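Local coordinates for trans-isoprenyl diphosphate synthase (Caulobacter crescentus, PDB 3OYR), which probably makes all-trans-octaprenyl diphosphate, the precursor of quinone side chains, by adding isopentenyl units to farnesyl diphosphate with the help of divalent metal ions, at residues Arg139-Met144 / Lys151-Leu156; Arg218-Asn223 / Glu331-Leu336. All blocks are in the same frame, centred on the assembly; numbering follows the deposited sequence. Where two conformers were deposited one is given.

Interaction 1: Arg139-Met144 / Lys151-Leu156; sequences RAFELM and KALEIL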
ATOM      1  N   ARG B 139      -2.762  -8.177   1.483  1.00 24.28           N
ATOM      2  CA  ARG B 139      -3.741  -9.081   2.087  1.00 26.77           C
ATOM      3  C   ARG B 139      -5.174  -8.706   1.741  1.00 27.73           C
ATOM      4  O   ARG B 139      -5.978  -9.584   1.417  1.00 26.95           O
ATOM      5  CB  ARG B 139      -3.592  -9.135   3.618  1.00 27.79           C
ATOM      6  CG  ARG B 139      -2.497 -10.065   4.124  1.00 39.14           C
ATOM      7  CD  ARG B 139      -2.616 -11.507   3.587  1.00 37.19           C
ATOM      8  NE  ARG B 139      -2.432 -12.463   4.673  1.00 43.41           N
ATOM      9  CZ  ARG B 139      -2.445 -13.786   4.539  1.00 44.45           C
ATOM     10  NH1 ARG B 139      -2.273 -14.554   5.606  1.00 55.97           N
ATOM     11  NH2 ARG B 139      -2.625 -14.341   3.354  1.00 47.57           N
ATOM     12  N   ALA B 140      -5.486  -7.406   1.805  1.00 23.34           N
ATOM     13  CA  ALA B 140      -6.782  -6.920   1.372  1.00 26.69           C
ATOM     14  C   ALA B 140      -7.133  -7.377  -0.066  1.00 24.01           C
ATOM     15  O   ALA B 140      -8.239  -7.877  -0.317  1.00 26.35           O
ATOM     16  CB  ALA B 140      -6.849  -5.405   1.527  1.00 19.55           C
ATOM     17  N   PHE B 141      -6.188  -7.257  -1.003  1.00 28.70           N
ATOM     18  CA  PHE B 141      -6.452  -7.686  -2.403  1.00 22.32           C
ATOM     19  C   PHE B 141      -6.534  -9.169  -2.637  1.00 26.34           C
ATOM     20  O   PHE B 141      -7.366  -9.640  -3.445  1.00 26.22           O
ATOM     21  CB  PHE B 141      -5.480  -7.022  -3.376  1.00 32.63           C
ATOM     22  CG  PHE B 141      -5.859  -5.615  -3.683  1.00 34.17           C
ATOM     23  CD1 PHE B 141      -5.574  -4.599  -2.781  1.00 37.96           C
ATOM     24  CD2 PHE B 141      -6.551  -5.308  -4.847  1.00 42.57           C
ATOM     25  CE1 PHE B 141      -5.953  -3.293  -3.037  1.00 55.25           C
ATOM     26  CE2 PHE B 141      -6.928  -3.990  -5.125  1.00 54.04           C
ATOM     27  CZ  PHE B 141      -6.625  -2.983  -4.210  1.00 55.86           C
ATOM     28  N   GLU B 142      -5.718  -9.912  -1.903  1.00 23.27           N
ATOM     29  CA  GLU B 142      -5.862 -11.355  -1.836  1.00 25.59           C
ATOM     30  C   GLU B 142      -7.278 -11.759  -1.414  1.00 27.68           C
ATOM     31  O   GLU B 142      -7.884 -12.631  -2.042  1.00 25.94           O
ATOM     32  CB  GLU B 142      -4.817 -11.950  -0.889  1.00 27.39           C
ATOM     33  CG  GLU B 142      -3.441 -12.066  -1.518  1.00 28.11           C
ATOM     34  CD  GLU B 142      -2.545 -13.039  -0.758  1.00 39.76           C
ATOM     35  OE1 GLU B 142      -2.187 -14.106  -1.318  1.00 46.82           O
ATOM     36  OE2 GLU B 142      -2.214 -12.747   0.404  1.00 43.04           O
ATOM     37  N   LEU B 143      -7.816 -11.102  -0.384  1.00 28.97           N
ATOM     38  CA  LEU B 143      -9.185 -11.361   0.083  1.00 28.57           C
ATOM     39  C   LEU B 143     -10.229 -11.085  -0.987  1.00 25.42           C
ATOM     40  O   LEU B 143     -11.153 -11.876  -1.236  1.00 30.17           O
ATOM     41  CB  LEU B 143      -9.493 -10.491   1.315  1.00 30.32           C
ATOM     42  CG  LEU B 143      -9.081 -11.119   2.628  1.00 36.73           C
ATOM     43  CD1 LEU B 143      -9.016 -10.048   3.705  1.00 31.88           C
ATOM     44  CD2 LEU B 143     -10.075 -12.260   2.974  1.00 26.32           C
ATOM     45  N   MET B 144     -10.073  -9.947  -1.634  1.00 28.38           N
ATOM     46  CA  MET B 144     -10.986  -9.559  -2.694  1.00 30.01           C
ATOM     47  C   MET B 144     -10.969 -10.504  -3.854  1.00 31.60           C
ATOM     48  O   MET B 144     -12.021 -10.838  -4.370  1.00 32.54           O
ATOM     49  CB  MET B 144     -10.684  -8.155  -3.137  1.00 31.25           C
ATOM     50  CG  MET B 144     -11.083  -7.214  -2.046  1.00 48.03           C
ATOM     51  SD  MET B 144     -11.192  -5.540  -2.576  1.00 50.79           S
ATOM     52  CE  MET B 144      -9.467  -5.174  -2.878  1.00 12.26           C
ATOM     53  N   LYS B 151     -15.866  -6.453 -10.130  1.00 25.11           N
ATOM     54  CA  LYS B 151     -16.398  -5.112  -9.909  1.00 30.93           C
ATOM     55  C   LYS B 151     -16.030  -4.616  -8.509  1.00 28.82           C
ATOM     56  O   LYS B 151     -15.559  -3.480  -8.351  1.00 23.27           O
ATOM     57  CB  LYS B 151     -17.923  -5.085 -10.162  1.00 34.99           C
ATOM     58  CG  LYS B 151     -18.577  -3.714  -9.988  1.00 47.84           C
ATOM     59  CD  LYS B 151     -18.169  -2.696 -11.058  1.00 45.27           C
ATOM     60  CE  LYS B 151     -18.977  -1.402 -10.894  1.00 56.86           C
ATOM     61  NZ  LYS B 151     -18.832  -0.444 -12.031  1.00 60.55           N
ATOM     62  N   ALA B 152     -16.166  -5.468  -7.491  1.00 25.61           N
ATOM     63  CA  ALA B 152     -15.831  -5.008  -6.149  1.00 30.33           C
ATOM     64  C   ALA B 152     -14.340  -4.723  -6.053  1.00 28.39           C
ATOM     65  O   ALA B 152     -13.920  -3.791  -5.371  1.00 28.89           O
ATOM     66  CB  ALA B 152     -16.267  -6.020  -5.098  1.00 38.12           C
ATOM     67  N   LEU B 153     -13.536  -5.525  -6.743  1.00 30.12           N
ATOM     68  CA  LEU B 153     -12.096  -5.290  -6.782  1.00 31.28           C
ATOM     69  C   LEU B 153     -11.704  -3.978  -7.481  1.00 28.27           C
ATOM     70  O   LEU B 153     -10.827  -3.261  -7.018  1.00 26.13           O
ATOM     71  CB  LEU B 153     -11.380  -6.475  -7.422  1.00 32.14           C
ATOM     72  CG  LEU B 153     -10.019  -6.746  -6.791  1.00 45.54           C
ATOM     73  CD1 LEU B 153      -9.725  -8.221  -6.804  1.00 48.78           C
ATOM     74  CD2 LEU B 153      -8.920  -5.999  -7.527  1.00 48.79           C
ATOM     75  N   GLU B 154     -12.365  -3.651  -8.579  1.00 23.93           N
ATOM     76  CA  GLU B 154     -12.127  -2.366  -9.270  1.00 28.52           C
ATOM     77  C   GLU B 154     -12.495  -1.180  -8.377  1.00 23.32           C
ATOM     78  O   GLU B 154     -11.777  -0.176  -8.332  1.00 29.84           O
ATOM     79  CB  GLU B 154     -12.927  -2.324 -10.578  1.00 26.59           C
ATOM     80  CG  GLU B 154     -13.166  -0.951 -11.187  1.00 36.88           C
ATOM     81  CD  GLU B 154     -14.473  -0.946 -11.937  1.00 60.61           C
ATOM     82  OE1 GLU B 154     -15.461  -0.387 -11.410  1.00 71.50           O
ATOM     83  OE2 GLU B 154     -14.527  -1.553 -13.030  1.00 49.59           O
ATOM     84  N   ILE B 155     -13.593  -1.330  -7.644  1.00 23.75           N
ATOM     85  CA  ILE B 155     -14.080  -0.290  -6.761  1.00 25.37           C
ATOM     86  C   ILE B 155     -13.053   0.011  -5.671  1.00 24.35           C
ATOM     87  O   ILE B 155     -12.754   1.166  -5.408  1.00 28.51           O
ATOM     88  CB  ILE B 155     -15.438  -0.682  -6.124  1.00 31.39           C
ATOM     89  CG1 ILE B 155     -16.587  -0.574  -7.141  1.00 28.59           C
ATOM     90  CG2 ILE B 155     -15.774   0.206  -4.951  1.00 23.98           C
ATOM     91  CD1 ILE B 155     -17.884  -1.269  -6.603  1.00 21.42           C
ATOM     92  N   LEU B 156     -12.497  -1.022  -5.052  1.00 22.24           N
ATOM     93  CA  LEU B 156     -11.521  -0.784  -3.965  1.00 21.46           C
ATOM     94  C   LEU B 156     -10.115  -0.450  -4.422  1.00 21.79           C
ATOM     95  O   LEU B 156      -9.365   0.241  -3.696  1.00 31.77           O
ATOM     96  CB  LEU B 156     -11.521  -1.955  -2.957  1.00 19.35           C
ATOM     97  CG  LEU B 156     -12.802  -1.810  -2.118  1.00 33.75           C
ATOM     98  CD1 LEU B 156     -13.334  -3.135  -1.649  1.00 38.25           C
ATOM     99  CD2 LEU B 156     -12.561  -0.884  -0.950  1.00 41.79           C
TER
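F141 meets L153 with the edge of its ring: the L153 methyl CD2 lies near the ring plane, 3.6 Å from F141 CD2 and almost as close to CE2. The phenyl CG stands opposite the carbonyl carbon (chi1 -79°), and although CB leaves the helix at a tangent to the partner, the ring reaches over to it. One turn on, M144 heads straight for helix 150-173 and fits between L153 and L156. Its CB packs on L153 CD1 at 3.8 Å, while SD reaches L156 CD1 at 3.4 Å and also lies against L156 CB. The bend at chi3 (-69°) folds the M144 methyl back over the F141 ring, where CE sits 3.4 Å above the centre of the face, a Met-aromatic contact inside its own helix. F141 thus has a methyl at its edge and another over a face, and all the contact across the pair is apolar packing. The short segments run antiparallel, their axes 10.3 Å apart at 158°, as the two arms of a helical hairpin. In the dimer, F141 and L153 each also meet their own counterparts in the second subunit, so this face of the hairpin belongs to the subunit interface. Behind it, L143 and M144 rest on F96 and A93 of helix 87-109, while I155 and L156 lean on A198 of helix 181-206.

Interaction 2: Arg218-Asn223 / Glu331-Leu336; sequences RDYGLN and EALEEL
L333 presents both its backbone carbonyl and its side chain to Y220, which spans the gap between the two helices. Y220 OH donates a very short hydrogen bond, 2.5 Å, to L333 O; the pairing is plain, though its exact length is doubtful. The same carbonyl oxygen also lies 3.3 Å from Y220 CE1. Beside it, L333 CB packs at 3.7 Å from Y220 CZ, and the L333 methyl CD1 stands 4.2 Å above one face of the ring, displaced toward its rim. Two residues on, E335 turns off the other way to a salt bridge with R26. L336 then comes back to the contact, placing its CD2 methyl 3.5 Å from Y220 OH, so that the buried hydroxyl is flanked by leucine carbons and has the L333 carbonyl as its polar partner. With CG anti to the backbone N (chi1 167°), the tyrosine ring extends outward from its helix far enough to bridge the CA separation of 8.7 Å between Y220 and L333. A phenylalanine here would probably keep much of the leucine packing but leave the L333 carbonyl without its hydroxyl mate. Y220 and L333 also both touch L321, and L333 and L336 pack on helix 68-79. This is interhelical packing in the all-alpha isoprenoid synthase fold, joining the late helix 328-342 to helix 211-238, which farther along carries D232, a calcium ligand in the dimethylallyl diphosphate pocket.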
ATOM      1  N   ARG B 218     -23.379   3.942  -2.714  1.00 25.52           N
ATOM      2  CA  ARG B 218     -22.190   4.737  -2.951  1.00 26.27           C
ATOM      3  C   ARG B 218     -22.379   6.195  -2.536  1.00 29.63           C
ATOM      4  O   ARG B 218     -21.553   6.751  -1.804  1.00 22.82           O
ATOM      5  CB  ARG B 218     -21.761   4.679  -4.411  1.00 25.38           C
ATOM      6  CG  ARG B 218     -20.519   5.480  -4.641  1.00 34.85           C
ATOM      7  CD  ARG B 218     -20.006   5.501  -6.061  1.00 40.55           C
ATOM      8  NE  ARG B 218     -18.833   6.364  -6.068  1.00 46.48           N
ATOM      9  CZ  ARG B 218     -17.631   6.033  -5.586  1.00 46.20           C
ATOM     10  NH1 ARG B 218     -17.370   4.821  -5.081  1.00 51.57           N
ATOM     11  NH2 ARG B 218     -16.674   6.929  -5.631  1.00 41.41           N
ATOM     12  N   ASP B 219     -23.474   6.790  -2.998  1.00 27.40           N
ATOM     13  CA  ASP B 219     -23.879   8.165  -2.652  1.00 27.72           C
ATOM     14  C   ASP B 219     -23.980   8.353  -1.134  1.00 22.20           C
ATOM     15  O   ASP B 219     -23.559   9.377  -0.606  1.00 29.26           O
ATOM     16  CB  ASP B 219     -25.243   8.446  -3.320  1.00 30.22           C
ATOM     17  CG  ASP B 219     -25.630   9.930  -3.364  1.00 44.93           C
ATOM     18  OD1 ASP B 219     -24.771  10.820  -3.143  1.00 28.25           O
ATOM     19  OD2 ASP B 219     -26.836  10.197  -3.637  1.00 23.50           O
ATOM     20  N   TYR B 220     -24.557   7.362  -0.444  1.00 24.46           N
ATOM     21  CA  TYR B 220     -24.687   7.378   1.011  1.00 23.45           C
ATOM     22  C   TYR B 220     -23.302   7.440   1.653  1.00 22.60           C
ATOM     23  O   TYR B 220     -23.043   8.297   2.480  1.00 25.82           O
ATOM     24  CB  TYR B 220     -25.501   6.158   1.552  1.00 20.32           C
ATOM     25  CG  TYR B 220     -25.372   6.008   3.047  1.00 29.77           C
ATOM     26  CD1 TYR B 220     -26.152   6.774   3.909  1.00 28.90           C
ATOM     27  CD2 TYR B 220     -24.427   5.141   3.613  1.00 25.36           C
ATOM     28  CE1 TYR B 220     -26.021   6.679   5.289  1.00 20.40           C
ATOM     29  CE2 TYR B 220     -24.291   5.056   4.997  1.00 24.72           C
ATOM     30  CZ  TYR B 220     -25.098   5.811   5.821  1.00 25.39           C
ATOM     31  OH  TYR B 220     -24.944   5.724   7.179  1.00 31.82           O
ATOM     32  N   GLY B 221     -22.420   6.528   1.246  1.00 25.16           N
ATOM     33  CA  GLY B 221     -21.087   6.438   1.832  1.00 24.77           C
ATOM     34  C   GLY B 221     -20.228   7.671   1.560  1.00 27.26           C
ATOM     35  O   GLY B 221     -19.538   8.135   2.464  1.00 32.08           O
ATOM     36  N   LEU B 222     -20.281   8.213   0.333  1.00 26.02           N
ATOM     37  CA  LEU B 222     -19.482   9.395  -0.015  0.50 27.27           C
ATOM     38  C   LEU B 222     -19.874  10.579   0.874  1.00 25.03           C
ATOM     39  O   LEU B 222     -19.015  11.219   1.525  1.00 25.94           O
ATOM     40  CB  LEU B 222     -19.659   9.741  -1.497  0.50 30.00           C
ATOM     41  CG  LEU B 222     -18.593  10.567  -2.222  0.50 38.16           C
ATOM     42  CD1 LEU B 222     -18.719  12.058  -1.922  0.50 33.37           C
ATOM     43  CD2 LEU B 222     -17.196  10.076  -1.905  0.50 36.17           C
ATOM     44  N   ASN B 223     -21.168  10.865   0.919  1.00 18.94           N
ATOM     45  CA  ASN B 223     -21.663  11.919   1.792  1.00 28.89           C
ATOM     46  C   ASN B 223     -21.417  11.654   3.276  1.00 29.70           C
ATOM     47  O   ASN B 223     -21.060  12.587   4.014  1.00 30.85           O
ATOM     48  CB  ASN B 223     -23.127  12.253   1.495  1.00 23.76           C
ATOM     49  CG  ASN B 223     -23.296  12.898   0.149  1.00 33.67           C
ATOM     50  OD1 ASN B 223     -22.912  14.050  -0.058  1.00 28.73           O
ATOM     51  ND2 ASN B 223     -23.862  12.156  -0.786  1.00 24.11           N
ATOM     52  N   GLU B 331     -32.694   2.435   8.810  1.00 37.13           N
ATOM     53  CA  GLU B 331     -32.663   3.258  10.022  1.00 31.99           C
ATOM     54  C   GLU B 331     -31.300   3.295  10.722  1.00 32.07           C
ATOM     55  O   GLU B 331     -30.877   4.344  11.242  1.00 28.52           O
ATOM     56  CB  GLU B 331     -33.733   2.768  11.007  1.00 41.45           C
ATOM     57  CG  GLU B 331     -33.756   3.495  12.359  1.00 55.30           C
ATOM     58  CD  GLU B 331     -34.961   4.408  12.552  1.00 78.91           C
ATOM     59  OE1 GLU B 331     -34.919   5.233  13.494  1.00 86.04           O
ATOM     60  OE2 GLU B 331     -35.944   4.303  11.781  1.00 82.17           O
ATOM     61  N   ALA B 332     -30.628   2.148  10.770  1.00 34.86           N
ATOM     62  CA  ALA B 332     -29.267   2.049  11.317  1.00 35.09           C
ATOM     63  C   ALA B 332     -28.287   2.945  10.543  1.00 30.65           C
ATOM     64  O   ALA B 332     -27.441   3.633  11.129  1.00 25.03           O
ATOM     65  CB  ALA B 332     -28.796   0.592  11.303  1.00 27.86           C
ATOM     66  N   LEU B 333     -28.426   2.967   9.225  1.00 24.47           N
ATOM     67  CA  LEU B 333     -27.560   3.823   8.389  1.00 26.08           C
ATOM     68  C   LEU B 333     -27.903   5.308   8.504  1.00 27.80           C
ATOM     69  O   LEU B 333     -27.033   6.178   8.412  1.00 32.33           O
ATOM     70  CB  LEU B 333     -27.590   3.365   6.939  1.00 26.98           C
ATOM     71  CG  LEU B 333     -26.876   2.035   6.682  1.00 29.94           C
ATOM     72  CD1 LEU B 333     -26.871   1.755   5.216  1.00 26.01           C
ATOM     73  CD2 LEU B 333     -25.443   2.077   7.215  1.00 21.34           C
ATOM     74  N   GLU B 334     -29.162   5.603   8.780  1.00 27.19           N
ATOM     75  CA  GLU B 334     -29.525   6.990   9.031  1.00 32.50           C
ATOM     76  C   GLU B 334     -29.013   7.453  10.384  1.00 32.61           C
ATOM     77  O   GLU B 334     -28.512   8.575  10.520  1.00 34.94           O
ATOM     78  CB  GLU B 334     -31.023   7.182   8.868  1.00 32.04           C
ATOM     79  CG  GLU B 334     -31.437   7.066   7.404  1.00 38.44           C
ATOM     80  CD  GLU B 334     -32.941   7.082   7.207  1.00 57.59           C
ATOM     81  OE1 GLU B 334     -33.675   6.782   8.174  1.00 59.96           O
ATOM     82  OE2 GLU B 334     -33.386   7.383   6.079  1.00 61.56           O
ATOM     83  N   GLU B 335     -29.044   6.556  11.368  1.00 30.47           N
ATOM     84  CA  GLU B 335     -28.543   6.905  12.687  1.00 33.96           C
ATOM     85  C   GLU B 335     -27.020   7.073  12.662  1.00 30.69           C
ATOM     86  O   GLU B 335     -26.462   7.902  13.399  1.00 36.26           O
ATOM     87  CB  GLU B 335     -29.002   5.874  13.745  1.00 31.37           C
ATOM     88  CG  GLU B 335     -30.506   5.950  14.048  1.00 36.83           C
ATOM     89  CD  GLU B 335     -31.008   4.815  14.935  1.00 43.51           C
ATOM     90  OE1 GLU B 335     -30.328   3.777  15.052  1.00 49.37           O
ATOM     91  OE2 GLU B 335     -32.098   4.957  15.510  1.00 50.79           O
ATOM     92  N   LEU B 336     -26.351   6.303  11.807  1.00 26.68           N
ATOM     93  CA  LEU B 336     -24.895   6.435  11.636  1.00 31.26           C
ATOM     94  C   LEU B 336     -24.509   7.788  11.027  1.00 33.29           C
ATOM     95  O   LEU B 336     -23.502   8.397  11.423  1.00 30.55           O
ATOM     96  CB  LEU B 336     -24.327   5.279  10.796  1.00 30.17           C
ATOM     97  CG  LEU B 336     -22.844   5.326  10.394  1.00 28.75           C
ATOM     98  CD1 LEU B 336     -21.935   5.127  11.624  1.00 36.89           C
ATOM     99  CD2 LEU B 336     -22.524   4.299   9.331  1.00 34.81           C
TER

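Overall arrangement
From the N terminus the chain passes through helix 87-109, which bears the calcium ligands D105 and D109, before interaction 1 closes a short hairpin: six residues separate its segments, and only two lie between helices 126-147 and 150-173. Interaction 2 opens later and closes a far larger, mostly helical loop of 107 residues, bringing the C-terminal helix 328-342 back to helix 211-238. The two are in series, neither nested nor crossed, with centres 22 Å apart. Helix 181-206 links them: I155 packs on E201, and R218 makes salt bridges to E194 and E201. Interaction 1 adjoins the second subunit, whereas interaction 2 holds one subunit's own helices together.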